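Local coordinates for protein fructosyl amine: oxygen oxidoreductase (Aspergillus fumigatus, PDB 3DJE) that oxidatively removes the sugar-derived group from fructosyl amino acids, a deglycating reaction carried out with a bound flavin, FAD, at residues I241-Y251 with L317-P328; F258-F266 with E274-P282. All coordinates share one frame; numbering follows the deposited sequence.

Two contacts on one mixed sheet illustrate how chemistry follows place in a fold. Contact 2 (258-266 with 274-282) is core, built on the antiparallel hairpin of strands 263-265 and 274-289; two of its phenylalanines, F258 and F264, and E280 line the pocket of the bound thio-fructopyranose ligand. Contact 1 is only partly buried and lies away from the annotated sites; there the end of strand 232-242 and the turn after it meet the end of helix 307-320 through side chains, with a two-bond salt bridge toward the surface and apolar packing beside it. The two meet directly: I241 pairs with I275 in the sheet, and M321 and T320 pack on F265.

Contact 1 (I241-Y251 with L317-P328); sequences IALKPEERALY and LKETMPQLADRP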
# COMPACT_ATOMS: atom_id res chain seq x y z
N ILE A 241 9.84 9.87 13.81
CA ILE A 241 10.45 10.64 14.90
C ILE A 241 10.48 9.77 16.17
O ILE A 241 9.44 9.24 16.57
CB ILE A 241 9.68 11.96 15.14
CG1 ILE A 241 9.95 12.90 13.96
CG2 ILE A 241 10.08 12.63 16.48
CD1 ILE A 241 9.09 14.16 13.96
N ALA A 242 11.66 9.62 16.77
CA ALA A 242 11.80 8.82 17.99
C ALA A 242 11.52 9.63 19.25
O ALA A 242 12.22 10.62 19.53
CB ALA A 242 13.19 8.20 18.09
N LEU A 243 10.50 9.23 19.99
CA LEU A 243 10.19 9.87 21.27
C LEU A 243 11.15 9.36 22.33
O LEU A 243 11.56 8.20 22.31
CB LEU A 243 8.75 9.58 21.67
CG LEU A 243 7.61 10.07 20.78
CD1 LEU A 243 6.29 9.56 21.29
CD2 LEU A 243 7.60 11.60 20.71
N LYS A 244 11.52 10.25 23.26
CA LYS A 244 12.32 9.86 24.42
C LYS A 244 11.51 8.91 25.30
O LYS A 244 10.29 9.03 25.36
CB LYS A 244 12.72 11.10 25.22
CG LYS A 244 13.56 12.10 24.44
CD LYS A 244 14.05 13.24 25.33
CE LYS A 244 14.24 14.53 24.53
NZ LYS A 244 12.95 15.09 24.02
N PRO A 245 12.18 7.96 25.99
CA PRO A 245 11.46 6.99 26.82
C PRO A 245 10.46 7.64 27.80
O PRO A 245 9.38 7.09 28.01
CB PRO A 245 12.59 6.27 27.57
CG PRO A 245 13.76 6.36 26.64
CD PRO A 245 13.64 7.72 26.01
N GLU A 246 10.81 8.80 28.36
CA GLU A 246 9.97 9.51 29.33
C GLU A 246 8.69 10.09 28.72
O GLU A 246 7.68 10.25 29.43
CB GLU A 246 10.73 10.65 30.02
CG GLU A 246 12.21 10.40 30.27
CD GLU A 246 13.07 10.79 29.08
OE1 GLU A 246 13.00 11.97 28.65
OE2 GLU A 246 13.83 9.93 28.58
N GLU A 247 8.71 10.41 27.43
CA GLU A 247 7.56 11.06 26.80
C GLU A 247 6.62 10.10 26.03
O GLU A 247 5.57 10.53 25.57
CB GLU A 247 8.00 12.27 25.94
CG GLU A 247 8.63 11.92 24.60
CD GLU A 247 9.29 13.09 23.87
OE1 GLU A 247 8.89 14.27 24.03
OE2 GLU A 247 10.23 12.81 23.10
N ARG A 248 6.99 8.82 25.92
CA ARG A 248 6.23 7.84 25.11
C ARG A 248 4.83 7.49 25.65
O ARG A 248 3.89 7.36 24.86
CB ARG A 248 7.03 6.55 24.88
CG ARG A 248 8.23 6.71 23.96
CD ARG A 248 9.12 5.48 23.96
NE ARG A 248 10.45 5.81 23.45
CZ ARG A 248 11.45 4.95 23.29
NH1 ARG A 248 11.30 3.66 23.57
NH2 ARG A 248 12.61 5.39 22.82
N ALA A 249 4.70 7.34 26.97
CA ALA A 249 3.41 6.96 27.58
C ALA A 249 2.26 7.89 27.20
O ALA A 249 1.14 7.44 26.94
CB ALA A 249 3.55 6.89 29.10
N LEU A 250 2.55 9.18 27.14
CA LEU A 250 1.57 10.21 26.82
C LEU A 250 0.91 10.01 25.44
O LEU A 250 -0.27 10.29 25.25
CB LEU A 250 2.24 11.58 26.90
CG LEU A 250 1.33 12.81 26.99
CD1 LEU A 250 0.54 12.83 28.29
CD2 LEU A 250 2.16 14.08 26.83
N TYR A 251 1.70 9.50 24.50
CA TYR A 251 1.27 9.41 23.11
C TYR A 251 0.62 8.06 22.79
O TYR A 251 0.13 7.85 21.67
CB TYR A 251 2.46 9.63 22.18
CG TYR A 251 3.02 11.04 22.18
CD1 TYR A 251 2.72 11.93 21.15
CD2 TYR A 251 3.88 11.48 23.20
CE1 TYR A 251 3.25 13.22 21.14
CE2 TYR A 251 4.40 12.78 23.19
CZ TYR A 251 4.08 13.64 22.16
OH TYR A 251 4.59 14.92 22.14
N LEU A 317 3.34 18.92 11.13
CA LEU A 317 3.59 18.82 12.57
C LEU A 317 3.30 20.15 13.27
O LEU A 317 2.78 20.17 14.37
CB LEU A 317 5.02 18.37 12.86
CG LEU A 317 5.32 16.91 12.49
CD1 LEU A 317 6.82 16.64 12.56
CD2 LEU A 317 4.52 15.95 13.39
N LYS A 318 3.63 21.25 12.61
CA LYS A 318 3.35 22.56 13.21
C LYS A 318 1.86 22.76 13.50
O LYS A 318 1.51 23.37 14.51
CB LYS A 318 3.88 23.70 12.32
CG LYS A 318 3.80 25.08 12.97
CD LYS A 318 5.12 25.47 13.62
CE LYS A 318 6.14 25.98 12.59
NZ LYS A 318 6.60 24.92 11.64
N GLU A 319 1.01 22.21 12.64
CA GLU A 319 -0.44 22.35 12.75
C GLU A 319 -1.07 21.41 13.77
O GLU A 319 -2.24 21.58 14.13
CB GLU A 319 -1.11 22.11 11.39
CG GLU A 319 -0.72 23.12 10.32
CD GLU A 319 -1.47 22.95 9.00
OE1 GLU A 319 -2.35 22.06 8.89
OE2 GLU A 319 -1.17 23.71 8.07
N THR A 320 -0.30 20.43 14.24
CA THR A 320 -0.84 19.31 15.02
C THR A 320 -0.05 19.04 16.30
O THR A 320 -0.61 19.08 17.40
CB THR A 320 -0.86 18.01 14.17
OG1 THR A 320 0.46 17.75 13.66
CG2 THR A 320 -1.81 18.16 13.00
N MSE A 321 1.23 18.73 16.14
CA MSE A 321 2.13 18.47 17.26
C MSE A 321 3.35 19.38 17.16
O MSE A 321 4.46 18.93 16.88
CB MSE A 321 2.54 17.00 17.25
CG MSE A 321 1.36 16.10 17.46
SE MSE A 321 1.84 14.24 17.61
CE MSE A 321 2.69 13.99 15.88
N PRO A 322 3.13 20.69 17.34
CA PRO A 322 4.22 21.65 17.08
C PRO A 322 5.45 21.44 17.97
O PRO A 322 6.57 21.81 17.58
CB PRO A 322 3.56 23.02 17.33
CG PRO A 322 2.37 22.74 18.16
CD PRO A 322 1.89 21.36 17.77
N GLN A 323 5.25 20.82 19.14
CA GLN A 323 6.36 20.48 20.04
C GLN A 323 7.37 19.49 19.41
O GLN A 323 8.52 19.38 19.84
CB GLN A 323 5.83 19.97 21.39
CG GLN A 323 5.24 18.54 21.39
CD GLN A 323 3.80 18.44 20.90
OE1 GLN A 323 3.22 19.42 20.42
NE2 GLN A 323 3.23 17.24 20.98
N LEU A 324 6.92 18.79 18.37
CA LEU A 324 7.75 17.80 17.68
C LEU A 324 8.28 18.29 16.33
O LEU A 324 9.06 17.59 15.69
CB LEU A 324 6.96 16.49 17.48
CG LEU A 324 6.48 15.75 18.73
CD1 LEU A 324 5.84 14.41 18.36
CD2 LEU A 324 7.65 15.55 19.71
N ALA A 325 7.87 19.48 15.92
CA ALA A 325 8.06 19.92 14.53
C ALA A 325 9.51 20.11 14.10
O ALA A 325 9.82 20.08 12.91
CB ALA A 325 7.23 21.16 14.23
N ASP A 326 10.39 20.30 15.08
CA ASP A 326 11.81 20.54 14.81
C ASP A 326 12.70 19.36 15.19
O ASP A 326 13.92 19.44 15.05
CB ASP A 326 12.28 21.82 15.53
CG ASP A 326 11.64 23.08 14.96
OD1 ASP A 326 11.45 23.17 13.72
OD2 ASP A 326 11.32 23.99 15.76
N ARG A 327 12.09 18.28 15.65
CA ARG A 327 12.83 17.06 16.00
C ARG A 327 13.51 16.44 14.78
O ARG A 327 12.92 16.38 13.69
CB ARG A 327 11.90 16.03 16.64
CG ARG A 327 11.23 16.47 17.93
CD ARG A 327 12.15 16.43 19.12
NE ARG A 327 11.39 16.68 20.35
CZ ARG A 327 10.89 15.74 21.14
NH1 ARG A 327 11.07 14.45 20.87
NH2 ARG A 327 10.20 16.08 22.22
N PRO A 328 14.76 15.96 14.95
CA PRO A 328 15.38 15.25 13.84
C PRO A 328 14.62 13.97 13.54
O PRO A 328 14.06 13.35 14.45
CB PRO A 328 16.77 14.90 14.39
CG PRO A 328 16.62 14.91 15.87
CD PRO A 328 15.64 16.03 16.13
O HOH W 1 13.96 11.27 16.20
O HOH W 2 13.09 12.96 18.86
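R327 and E247 meet end-on. NH2 of R327 donates to OE1 of E247 at 2.9 Å, on the syn lone pair, and NH1 to OE2 at the same length. With the two planes only 18° apart, the pair forms a nearly flat bidentate salt bridge. The R327 chain bends at chi2 (-77°) while E247 runs out straight beyond CG, which brings the two groups face-on to their bonds. K244 approaches one face of the guanidinium, its NZ 3.4 Å from R327 NH2; these two donors do not bond, and E247, at the guanidinium edge and in a long salt bridge with K244, probably offsets their like charges. Against the opposite guanidinium face lies CD2 of L324.

Beside the salt bridge the contact becomes largely apolar. I241 and L317 reach tip to tip, CD1 to CD1 at 3.6 Å, while CG2 of I241 lies against CB of R327. The side chains of L243 and L324 cross at about a right angle. Y251 brings its ring edge to the selenium of M321, a selenomethionine, in a Met-aromatic contact 3.9 Å from CE1, and its hydroxyl accepts an almost straight bond (176°) from Q323 NE2, which also donates to V138 O.

In the fold, these residues join the end of strand 232-242, and the turn that follows it, to the end of helix 307-320 and the loop beyond, where a type I beta turn runs from L324 to R327.

A second shell sets the pieces in place. The backbone N of K244 donates to the anti lone pair of E247 OE2, and R248 holds L243 O side-on through NE and NH2. One water bridges A242 N to P328 O; another links A242 O with R327 NH1. Farther out, R314 NH2 bonds to the carbonyls of A325 and R327.

Contact 2 (F258-F266 with E274-P282); sequences FNIERGFFF and EIKICDEHP. With FSA (1-S-(carboxymethyl)-1-thio-beta-D-fructopyranose), chain D.
C278 lies over one face of the F264 ring, its CB 3.7 Å from the ring centroid in a CH-pi contact, with SG reaching the ring obliquely. The opposite face of F264 meets CE1 of F258. The F264 CG stands between the backbone N and the carbonyl carbon (chi1 58°), which swings the ring back over the partner strand and turns its edge to the sugar, CZ lying 3.3 Å from O2 of the bound sugar. E280 completes this wall of the pocket: OE1 accepts from the sugar O3 at 2.5 Å and OE2 from O4 at 2.7 Å. Its CG is anti to the backbone N (chi1 -176°) and the chain bends at chi2, which turns the carboxylate to these hydroxyls.

The backbones fix this arrangement. F264 and C278 form a hydrogen-bonded antiparallel pair, with N-H to O at 2.9 Å each way, and E280 N donates to R262 O. R262 and G263 together face N259 in a classic beta bulge, both their N-H groups donating to N259 O.

F266 and K276 run side by side, pointing the same way, with NZ held by D50 and N52. On the reverse face, F265 and I277 pack together beside helix 307-320, touching T320 and L316, while strand 274-289 pairs along its other edge with strand 232-242.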
# COMPACT_ATOMS: atom_id res chain seq x y z
N PHE A 258 -5.54 11.99 10.44
CA PHE A 258 -5.39 11.98 8.98
C PHE A 258 -6.10 13.18 8.37
O PHE A 258 -7.28 13.38 8.60
CB PHE A 258 -5.98 10.66 8.47
CG PHE A 258 -5.47 10.19 7.11
CD1 PHE A 258 -4.91 8.92 6.98
CD2 PHE A 258 -5.61 10.97 5.97
CE1 PHE A 258 -4.46 8.43 5.74
CE2 PHE A 258 -5.16 10.50 4.71
CZ PHE A 258 -4.58 9.22 4.60
N ASN A 259 -5.36 14.00 7.63
CA ASN A 259 -5.96 15.07 6.84
C ASN A 259 -5.51 14.85 5.41
O ASN A 259 -4.31 14.80 5.12
CB ASN A 259 -5.54 16.45 7.35
CG ASN A 259 -6.18 17.59 6.56
OD1 ASN A 259 -6.01 17.70 5.35
ND2 ASN A 259 -6.89 18.48 7.26
N ILE A 260 -6.49 14.72 4.52
CA ILE A 260 -6.22 14.31 3.14
C ILE A 260 -5.54 15.40 2.31
O ILE A 260 -5.15 15.15 1.17
CB ILE A 260 -7.49 13.76 2.45
CG1 ILE A 260 -8.51 14.87 2.18
CG2 ILE A 260 -8.10 12.65 3.31
CD1 ILE A 260 -9.71 14.42 1.36
N GLU A 261 -5.37 16.58 2.89
CA GLU A 261 -4.63 17.67 2.25
C GLU A 261 -3.34 18.04 2.96
O GLU A 261 -2.68 19.01 2.58
CB GLU A 261 -5.52 18.92 2.17
CG GLU A 261 -6.77 18.72 1.34
CD GLU A 261 -7.51 20.00 1.15
OE1 GLU A 261 -7.11 20.79 0.25
OE2 GLU A 261 -8.48 20.21 1.89
N ARG A 262 -2.97 17.29 4.00
CA ARG A 262 -1.79 17.64 4.78
C ARG A 262 -0.93 16.42 5.07
O ARG A 262 0.28 16.44 4.88
CB ARG A 262 -2.19 18.31 6.11
CG ARG A 262 -3.04 19.57 5.96
CD ARG A 262 -2.19 20.73 5.45
NE ARG A 262 -2.93 21.99 5.51
CZ ARG A 262 -3.64 22.51 4.51
NH1 ARG A 262 -3.71 21.90 3.33
NH2 ARG A 262 -4.29 23.66 4.69
N GLY A 263 -1.56 15.36 5.55
CA GLY A 263 -0.80 14.20 5.98
C GLY A 263 -1.41 13.47 7.16
O GLY A 263 -2.54 13.76 7.59
N PHE A 264 -0.66 12.52 7.68
CA PHE A 264 -1.16 11.70 8.76
C PHE A 264 -0.05 11.13 9.61
O PHE A 264 1.12 11.10 9.22
CB PHE A 264 -2.06 10.58 8.22
CG PHE A 264 -1.40 9.66 7.23
CD1 PHE A 264 -0.74 8.49 7.65
CD2 PHE A 264 -1.46 9.94 5.86
CE1 PHE A 264 -0.15 7.62 6.71
CE2 PHE A 264 -0.87 9.09 4.92
CZ PHE A 264 -0.21 7.92 5.35
N PHE A 265 -0.44 10.68 10.80
CA PHE A 265 0.49 10.02 11.70
C PHE A 265 -0.25 9.09 12.66
O PHE A 265 -1.48 9.11 12.75
CB PHE A 265 1.35 11.05 12.45
CG PHE A 265 0.56 12.06 13.25
CD1 PHE A 265 0.08 11.73 14.51
CD2 PHE A 265 0.31 13.34 12.73
CE1 PHE A 265 -0.65 12.66 15.26
CE2 PHE A 265 -0.43 14.27 13.48
CZ PHE A 265 -0.90 13.93 14.74
N PHE A 266 0.55 8.30 13.40
CA PHE A 266 0.05 7.22 14.25
C PHE A 266 0.66 7.32 15.65
O PHE A 266 1.69 7.98 15.84
CB PHE A 266 0.52 5.88 13.69
CG PHE A 266 0.07 5.61 12.27
CD1 PHE A 266 -1.02 4.78 12.04
CD2 PHE A 266 0.75 6.15 11.18
CE1 PHE A 266 -1.45 4.52 10.72
CE2 PHE A 266 0.34 5.89 9.87
CZ PHE A 266 -0.76 5.06 9.64
N GLU A 274 8.80 5.19 17.99
CA GLU A 274 8.84 6.05 16.82
C GLU A 274 7.46 6.34 16.27
O GLU A 274 6.67 5.42 16.06
CB GLU A 274 9.72 5.44 15.73
CG GLU A 274 11.21 5.51 16.09
CD GLU A 274 12.13 4.83 15.11
OE1 GLU A 274 11.68 3.97 14.29
OE2 GLU A 274 13.34 5.14 15.16
N ILE A 275 7.17 7.62 16.06
CA ILE A 275 5.93 8.04 15.38
C ILE A 275 6.22 8.11 13.89
O ILE A 275 7.14 8.81 13.45
CB ILE A 275 5.43 9.43 15.86
CG1 ILE A 275 5.01 9.36 17.34
CG2 ILE A 275 4.24 9.93 14.99
CD1 ILE A 275 4.75 10.76 18.00
N LYS A 276 5.43 7.37 13.11
CA LYS A 276 5.50 7.46 11.66
C LYS A 276 4.57 8.56 11.15
O LYS A 276 3.38 8.61 11.50
CB LYS A 276 5.12 6.12 11.02
CG LYS A 276 5.31 6.12 9.51
CD LYS A 276 4.64 4.93 8.87
CE LYS A 276 3.68 5.38 7.81
NZ LYS A 276 2.71 4.30 7.57
N ILE A 277 5.12 9.42 10.29
CA ILE A 277 4.40 10.56 9.71
C ILE A 277 4.55 10.56 8.19
O ILE A 277 5.65 10.38 7.67
CB ILE A 277 4.96 11.92 10.24
CG1 ILE A 277 4.96 11.94 11.77
CG2 ILE A 277 4.17 13.10 9.70
CD1 ILE A 277 6.30 12.31 12.35
N CYS A 278 3.44 10.77 7.49
CA CYS A 278 3.44 10.95 6.04
C CYS A 278 2.88 12.31 5.68
O CYS A 278 1.82 12.69 6.19
CB CYS A 278 2.59 9.89 5.35
SG CYS A 278 3.25 8.22 5.49
N ASP A 279 3.59 13.03 4.81
CA ASP A 279 3.05 14.22 4.16
C ASP A 279 2.19 13.80 2.97
O ASP A 279 2.66 13.09 2.10
CB ASP A 279 4.18 15.16 3.70
CG ASP A 279 5.19 14.49 2.75
OD1 ASP A 279 5.74 13.40 3.09
OD2 ASP A 279 5.46 15.06 1.67
N GLU A 280 0.93 14.24 2.94
CA GLU A 280 0.06 13.86 1.83
C GLU A 280 0.28 14.73 0.58
O GLU A 280 0.51 15.93 0.66
CB GLU A 280 -1.42 13.85 2.27
CG GLU A 280 -2.44 13.37 1.22
CD GLU A 280 -2.28 11.91 0.74
OE1 GLU A 280 -1.53 11.13 1.38
OE2 GLU A 280 -2.91 11.55 -0.28
N HIS A 281 0.23 14.07 -0.56
CA HIS A 281 0.42 14.69 -1.88
C HIS A 281 0.04 13.67 -2.94
O HIS A 281 -0.16 12.49 -2.62
CB HIS A 281 1.87 15.17 -2.06
CG HIS A 281 2.90 14.11 -1.84
ND1 HIS A 281 3.14 13.11 -2.76
CD2 HIS A 281 3.76 13.90 -0.81
CE1 HIS A 281 4.11 12.33 -2.30
NE2 HIS A 281 4.51 12.79 -1.14
N PRO A 282 -0.16 14.12 -4.20
CA PRO A 282 -0.56 13.21 -5.27
C PRO A 282 0.50 12.20 -5.79
O PRO A 282 0.19 11.42 -6.68
CB PRO A 282 -1.01 14.15 -6.40
CG PRO A 282 -1.21 15.49 -5.72
CD PRO A 282 -0.17 15.52 -4.67
OAB FSA D . -5.95 3.34 2.37
CAL FSA D . -5.86 4.12 3.34
OAA FSA D . -6.77 4.21 4.21
CAH FSA D . -4.65 5.01 3.51
SAK FSA D . -3.55 4.92 2.14
C1 FSA D . -2.42 6.14 2.75
C2 FSA D . -1.58 6.74 1.61
O2 FSA D . -0.40 7.35 2.14
C3 FSA D . -2.38 7.79 0.82
O3 FSA D . -2.67 8.92 1.66
C4 FSA D . -1.66 8.21 -0.46
O4 FSA D . -2.54 9.04 -1.25
C5 FSA D . -1.25 7.00 -1.31
O5 FSA D . -2.40 6.37 -1.89
C6 FSA D . -0.47 6.02 -0.45
O6 FSA D . -1.25 5.66 0.70
O HOH W 3 -5.02 13.08 -0.66
O HOH W 4 1.56 17.66 2.53